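Local structure of actin-related protein 8 (Homo sapiens, 4FO0) at residues Gly279-Met291 and Leu310-Leu322. The protein binds ATP, has low basal ATPase activity without polymerising, and serves as a proposed core subunit of the INO80 chromatin remodelling complex. Numbering follows the deposited sequence.
Sequences GGSDVSRCFYWLM and LLLQHLKETFCHL. With ATP (adenosine-5'-triphosphate), chain C.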
loop_
_atom_site.group_PDB
_atom_site.type_symbol
_atom_site.label_atom_id
_atom_site.label_comp_id
_atom_site.label_asym_id
_atom_site.label_seq_id
_atom_site.Cartn_x
_atom_site.Cartn_y
_atom_site.Cartn_z
ATOM N N GLY A 279 -6.460 -2.117 3.435
ATOM C CA GLY A 279 -5.277 -2.758 2.885
ATOM C C GLY A 279 -4.451 -3.452 3.960
ATOM O O GLY A 279 -4.973 -3.845 5.006
ATOM N N GLY A 280 -3.152 -3.588 3.715
ATOM C CA GLY A 280 -2.283 -4.306 4.632
ATOM C C GLY A 280 -2.375 -3.894 6.093
ATOM O O GLY A 280 -2.242 -4.725 6.989
ATOM N N SER A 281 -2.601 -2.613 6.340
ATOM C CA SER A 281 -2.534 -2.091 7.693
ATOM C C SER A 281 -3.707 -2.623 8.496
ATOM O O SER A 281 -3.543 -3.024 9.647
ATOM C CB SER A 281 -2.511 -0.553 7.703
ATOM O OG SER A 281 -3.734 -0.020 7.206
ATOM N N ASP A 282 -4.886 -2.631 7.879
ATOM C CA ASP A 282 -6.077 -3.226 8.492
ATOM C C ASP A 282 -5.880 -4.685 8.870
ATOM O O ASP A 282 -6.283 -5.114 9.949
ATOM C CB ASP A 282 -7.271 -3.081 7.568
ATOM C CG ASP A 282 -7.499 -1.645 7.157
ATOM O OD1 ASP A 282 -8.068 -0.890 7.981
ATOM O OD2 ASP A 282 -7.100 -1.274 6.025
ATOM N N VAL A 283 -5.244 -5.447 7.992
ATOM C CA VAL A 283 -4.838 -6.800 8.340
ATOM C C VAL A 283 -3.895 -6.835 9.542
ATOM O O VAL A 283 -4.003 -7.700 10.403
ATOM C CB VAL A 283 -4.121 -7.458 7.182
ATOM C CG1 VAL A 283 -3.673 -8.871 7.584
ATOM C CG2 VAL A 283 -5.025 -7.487 5.985
ATOM N N SER A 284 -2.948 -5.910 9.578
ATOM C CA SER A 284 -2.000 -5.862 10.672
ATOM C C SER A 284 -2.731 -5.638 11.996
ATOM O O SER A 284 -2.387 -6.229 13.000
ATOM C CB SER A 284 -0.954 -4.764 10.451
ATOM O OG SER A 284 -0.029 -5.153 9.449
ATOM N N ARG A 285 -3.738 -4.778 11.994
ATOM C CA ARG A 285 -4.421 -4.428 13.227
ATOM C C ARG A 285 -5.262 -5.628 13.643
ATOM O O ARG A 285 -5.288 -6.023 14.810
ATOM C CB ARG A 285 -5.292 -3.192 13.005
ATOM C CG ARG A 285 -6.106 -2.752 14.215
ATOM C CD ARG A 285 -7.401 -2.046 13.771
ATOM N NE ARG A 285 -7.141 -1.198 12.613
ATOM C CZ ARG A 285 -7.749 -1.277 11.434
ATOM N NH1 ARG A 285 -8.713 -2.164 11.200
ATOM N NH2 ARG A 285 -7.384 -0.438 10.478
ATOM N N CYS A 286 -5.920 -6.225 12.660
ATOM C CA CYS A 286 -6.744 -7.399 12.887
ATOM C C CYS A 286 -5.926 -8.543 13.504
ATOM O O CYS A 286 -6.309 -9.120 14.536
ATOM C CB CYS A 286 -7.382 -7.824 11.567
ATOM S SG CYS A 286 -8.426 -9.281 11.638
ATOM N N PHE A 287 -4.803 -8.856 12.867
ATOM C CA PHE A 287 -3.873 -9.851 13.382
ATOM C C PHE A 287 -3.454 -9.560 14.827
ATOM O O PHE A 287 -3.369 -10.455 15.658
ATOM C CB PHE A 287 -2.638 -9.940 12.492
ATOM C CG PHE A 287 -1.767 -11.121 12.799
ATOM C CD1 PHE A 287 -2.321 -12.393 12.926
ATOM C CD2 PHE A 287 -0.400 -10.972 12.950
ATOM C CE1 PHE A 287 -1.527 -13.494 13.210
ATOM C CE2 PHE A 287 0.407 -12.069 13.227
ATOM C CZ PHE A 287 -0.158 -13.334 13.358
ATOM N N TYR A 288 -3.191 -8.301 15.123
ATOM C CA TYR A 288 -2.906 -7.917 16.485
ATOM C C TYR A 288 -4.047 -8.295 17.425
ATOM O O TYR A 288 -3.838 -8.888 18.480
ATOM C CB TYR A 288 -2.631 -6.410 16.569
ATOM C CG TYR A 288 -2.443 -5.919 17.986
ATOM C CD1 TYR A 288 -1.492 -6.500 18.827
ATOM C CD2 TYR A 288 -3.211 -4.874 18.485
ATOM C CE1 TYR A 288 -1.320 -6.056 20.138
ATOM C CE2 TYR A 288 -3.042 -4.418 19.779
ATOM C CZ TYR A 288 -2.096 -5.010 20.601
ATOM O OH TYR A 288 -1.944 -4.541 21.881
ATOM N N TRP A 289 -5.259 -7.930 17.043
ATOM C CA TRP A 289 -6.441 -8.186 17.879
ATOM C C TRP A 289 -6.648 -9.678 18.095
ATOM O O TRP A 289 -6.955 -10.129 19.210
ATOM C CB TRP A 289 -7.680 -7.567 17.243
ATOM C CG TRP A 289 -9.020 -8.073 17.739
ATOM C CD1 TRP A 289 -9.587 -7.855 18.967
ATOM C CD2 TRP A 289 -9.969 -8.850 16.999
ATOM N NE1 TRP A 289 -10.822 -8.461 19.037
ATOM C CE2 TRP A 289 -11.076 -9.080 17.837
ATOM C CE3 TRP A 289 -9.983 -9.380 15.702
ATOM C CZ2 TRP A 289 -12.189 -9.820 17.424
ATOM C CZ3 TRP A 289 -11.088 -10.112 15.296
ATOM C CH2 TRP A 289 -12.176 -10.324 16.154
ATOM N N LEU A 290 -6.442 -10.458 17.040
ATOM C CA LEU A 290 -6.549 -11.905 17.169
ATOM C C LEU A 290 -5.476 -12.426 18.124
ATOM O O LEU A 290 -5.774 -13.217 19.023
ATOM C CB LEU A 290 -6.453 -12.581 15.803
ATOM C CG LEU A 290 -7.568 -12.204 14.826
ATOM C CD1 LEU A 290 -7.282 -12.683 13.390
ATOM C CD2 LEU A 290 -8.872 -12.753 15.325
ATOM N N MET A 291 -4.235 -11.977 17.935
ATOM C CA MET A 291 -3.131 -12.406 18.800
ATOM C C MET A 291 -3.337 -12.041 20.270
ATOM O O MET A 291 -2.952 -12.789 21.157
ATOM C CB MET A 291 -1.806 -11.834 18.330
ATOM C CG MET A 291 -1.307 -12.435 17.038
ATOM S SD MET A 291 0.381 -11.896 16.616
ATOM C CE MET A 291 0.257 -10.116 16.547
ATOM N N LEU A 310 5.369 -0.798 13.634
ATOM C CA LEU A 310 6.353 -1.454 12.771
ATOM C C LEU A 310 6.454 -2.934 13.138
ATOM O O LEU A 310 6.581 -3.797 12.268
ATOM C CB LEU A 310 7.727 -0.771 12.871
ATOM C CG LEU A 310 7.787 0.661 12.338
ATOM C CD1 LEU A 310 9.125 1.272 12.647
ATOM C CD2 LEU A 310 7.545 0.679 10.839
ATOM N N LEU A 311 6.383 -3.214 14.436
ATOM C CA LEU A 311 6.415 -4.583 14.938
ATOM C C LEU A 311 5.229 -5.401 14.428
ATOM O O LEU A 311 5.400 -6.505 13.905
ATOM C CB LEU A 311 6.408 -4.576 16.459
ATOM C CG LEU A 311 6.410 -5.966 17.092
ATOM C CD1 LEU A 311 7.703 -6.696 16.770
ATOM C CD2 LEU A 311 6.197 -5.859 18.586
ATOM N N LEU A 312 4.026 -4.852 14.581
ATOM C CA LEU A 312 2.818 -5.517 14.111
ATOM C C LEU A 312 2.879 -5.776 12.608
ATOM O O LEU A 312 2.635 -6.904 12.167
ATOM C CB LEU A 312 1.574 -4.723 14.508
ATOM C CG LEU A 312 1.458 -4.578 16.039
ATOM C CD1 LEU A 312 0.264 -3.720 16.475
ATOM C CD2 LEU A 312 1.426 -5.951 16.715
ATOM N N GLN A 313 3.241 -4.760 11.819
ATOM C CA GLN A 313 3.412 -4.996 10.390
ATOM C C GLN A 313 4.351 -6.168 10.194
ATOM O O GLN A 313 4.089 -7.059 9.382
ATOM C CB GLN A 313 3.963 -3.776 9.653
ATOM C CG GLN A 313 3.041 -2.599 9.636
ATOM C CD GLN A 313 2.391 -2.384 8.290
ATOM O OE1 GLN A 313 1.198 -2.668 8.105
ATOM N NE2 GLN A 313 3.166 -1.858 7.337
ATOM N N HIS A 314 5.441 -6.177 10.955
ATOM C CA HIS A 314 6.474 -7.174 10.733
ATOM C C HIS A 314 5.972 -8.570 11.075
ATOM O O HIS A 314 6.192 -9.518 10.323
ATOM C CB HIS A 314 7.735 -6.849 11.527
ATOM C CG HIS A 314 8.745 -7.953 11.507
ATOM N ND1 HIS A 314 9.424 -8.318 10.364
ATOM C CD2 HIS A 314 9.162 -8.795 12.483
ATOM C CE1 HIS A 314 10.228 -9.331 10.640
ATOM N NE2 HIS A 314 10.083 -9.645 11.915
ATOM N N LEU A 315 5.288 -8.674 12.212
ATOM C CA LEU A 315 4.710 -9.934 12.652
ATOM C C LEU A 315 3.734 -10.497 11.626
ATOM O O LEU A 315 3.810 -11.672 11.263
ATOM C CB LEU A 315 4.029 -9.765 14.014
ATOM C CG LEU A 315 5.034 -9.521 15.153
ATOM C CD1 LEU A 315 4.367 -9.534 16.508
ATOM C CD2 LEU A 315 6.162 -10.539 15.108
ATOM N N LYS A 316 2.820 -9.658 11.151
ATOM C CA LYS A 316 1.943 -10.067 10.072
ATOM C C LYS A 316 2.734 -10.633 8.887
ATOM O O LYS A 316 2.371 -11.670 8.329
ATOM C CB LYS A 316 1.092 -8.901 9.580
ATOM C CG LYS A 316 0.392 -9.217 8.264
ATOM C CD LYS A 316 -0.207 -8.000 7.608
ATOM C CE LYS A 316 0.862 -7.047 7.126
ATOM N NZ LYS A 316 0.245 -5.896 6.419
ATOM N N GLU A 317 3.804 -9.956 8.489
ATOM C CA GLU A 317 4.503 -10.368 7.275
ATOM C C GLU A 317 5.259 -11.655 7.465
ATOM O O GLU A 317 5.555 -12.365 6.497
ATOM C CB GLU A 317 5.452 -9.300 6.806
ATOM C CG GLU A 317 4.764 -8.034 6.418
ATOM C CD GLU A 317 5.692 -6.851 6.501
ATOM O OE1 GLU A 317 6.834 -7.029 6.989
ATOM O OE2 GLU A 317 5.271 -5.748 6.089
ATOM N N THR A 318 5.544 -11.962 8.723
ATOM C CA THR A 318 6.285 -13.170 9.071
ATOM C C THR A 318 5.377 -14.381 9.270
ATOM O O THR A 318 5.683 -15.481 8.813
ATOM C CB THR A 318 7.117 -12.933 10.329
ATOM O OG1 THR A 318 8.101 -11.940 10.036
ATOM C CG2 THR A 318 7.808 -14.185 10.761
ATOM N N PHE A 319 4.243 -14.163 9.921
ATOM C CA PHE A 319 3.379 -15.259 10.335
ATOM C C PHE A 319 2.144 -15.530 9.482
ATOM O O PHE A 319 1.792 -16.681 9.252
ATOM C CB PHE A 319 2.952 -15.026 11.767
ATOM C CG PHE A 319 4.086 -15.054 12.718
ATOM C CD1 PHE A 319 5.227 -15.769 12.407
ATOM C CD2 PHE A 319 4.024 -14.373 13.919
ATOM C CE1 PHE A 319 6.288 -15.807 13.274
ATOM C CE2 PHE A 319 5.076 -14.413 14.796
ATOM C CZ PHE A 319 6.214 -15.127 14.468
ATOM N N CYS A 320 1.479 -14.475 9.038
ATOM C CA CYS A 320 0.250 -14.611 8.271
ATOM C C CYS A 320 0.456 -15.346 6.944
ATOM O O CYS A 320 1.483 -15.194 6.278
ATOM C CB CYS A 320 -0.387 -13.233 8.070
ATOM S SG CYS A 320 -1.035 -12.573 9.645
ATOM N N HIS A 321 -0.523 -16.166 6.576
ATOM C CA HIS A 321 -0.449 -16.943 5.337
ATOM C C HIS A 321 -1.865 -17.162 4.833
ATOM O O HIS A 321 -2.820 -16.994 5.595
ATOM C CB HIS A 321 0.231 -18.295 5.591
ATOM C CG HIS A 321 -0.529 -19.181 6.535
ATOM N ND1 HIS A 321 -1.493 -20.070 6.110
ATOM C CD2 HIS A 321 -0.484 -19.292 7.884
ATOM C CE1 HIS A 321 -2.003 -20.695 7.156
ATOM N NE2 HIS A 321 -1.405 -20.246 8.244
ATOM N N LEU A 322 -2.003 -17.527 3.560
ATOM C CA LEU A 322 -3.300 -17.943 3.010
ATOM C C LEU A 322 -3.251 -19.393 2.518
ATOM O O LEU A 322 -3.730 -19.718 1.429
ATOM C CB LEU A 322 -3.738 -17.019 1.881
ATOM C CG LEU A 322 -4.156 -15.613 2.294
ATOM C CD1 LEU A 322 -4.195 -14.688 1.081
ATOM C CD2 LEU A 322 -5.506 -15.652 2.973
HETATM P PG ATP C . -1.317 2.439 -0.541
HETATM O O1G ATP C . -1.127 1.785 -1.882
HETATM O O2G ATP C . -1.266 3.948 -0.547
HETATM O O3G ATP C . -2.450 1.888 0.298
HETATM P PB ATP C . 1.499 1.783 -0.248
HETATM O O1B ATP C . 2.363 2.441 0.794
HETATM O O2B ATP C . 1.675 2.011 -1.742
HETATM O O3B ATP C . -0.004 2.020 0.273
HETATM P PA ATP C . 2.602 -0.838 -0.488
HETATM O O1A ATP C . 3.959 -0.339 -0.062
HETATM O O2A ATP C . 2.317 -1.252 -1.909
HETATM O O3A ATP C . 1.512 0.204 0.042
HETATM O "O5'" ATP C . 2.248 -2.075 0.456
HETATM C "C5'" ATP C . 2.422 -1.900 1.853
HETATM C "C4'" ATP C . 1.778 -3.066 2.559
HETATM O "O4'" ATP C . 2.402 -4.251 2.086
HETATM C "C3'" ATP C . 1.987 -3.035 4.064
HETATM O "O3'" ATP C . 0.736 -3.252 4.727
HETATM C "C2'" ATP C . 2.925 -4.187 4.329
HETATM O "O2'" ATP C . 2.710 -4.800 5.592
HETATM C "C1'" ATP C . 2.549 -5.117 3.203
HETATM N N9 ATP C . 3.570 -6.158 3.018
HETATM C C8 ATP C . 4.837 -5.965 2.623
HETATM N N7 ATP C . 5.504 -7.143 2.571
HETATM C C5 ATP C . 4.649 -8.106 2.936
HETATM C C6 ATP C . 4.717 -9.565 3.105
HETATM N N6 ATP C . 5.877 -10.221 2.845
HETATM N N1 ATP C . 3.589 -10.202 3.517
HETATM C C2 ATP C . 2.440 -9.547 3.774
HETATM N N3 ATP C . 2.317 -8.209 3.649
HETATM C C4 ATP C . 3.368 -7.453 3.239
#
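Lys316 meets Gly280 where two nearly perpendicular helices, their axes crossing at 87°, line the ribose of ATP and form part of the actin-fold nucleotide pocket. The ammonium NZ of Lys316 donates a hydrogen bond to Gly280 O at 2.8 Å, coming from above the carbonyl plane, and that oxygen also accepts the helical N-H of Ser284. The same NZ reaches ATP O2' at 2.8 Å, with weak bonds to Ser284 OG and ATP O3', and O2' in turn donates to Glu317 OE2. A bend at chi3 (68°) in an otherwise extended chain turns the amine to the sugar, while the Lys316 side chain crosses that of Val283 at about a right angle and settles among Gly280, Val283, Ser284 and Phe287.

Behind this polar layer, Cys320 SG stands over the Phe287 ring centre, 3.5 Å from the centroid; Met291 SD, one turn on in Phe287's own helix, lies off-centre over the opposite face. Phe319 CB touches Phe287 CZ obliquely to the ring. Farther along, Leu312 CD1 makes a CH-pi contact with one face of Tyr288.

Backbone hydrogen bonds join Gly280 with Gly254 and Ser281 with Asp255, while strand 343-350 packs Leu350 on Phe287 and helix 353-359 sets Pro358 against Cys320.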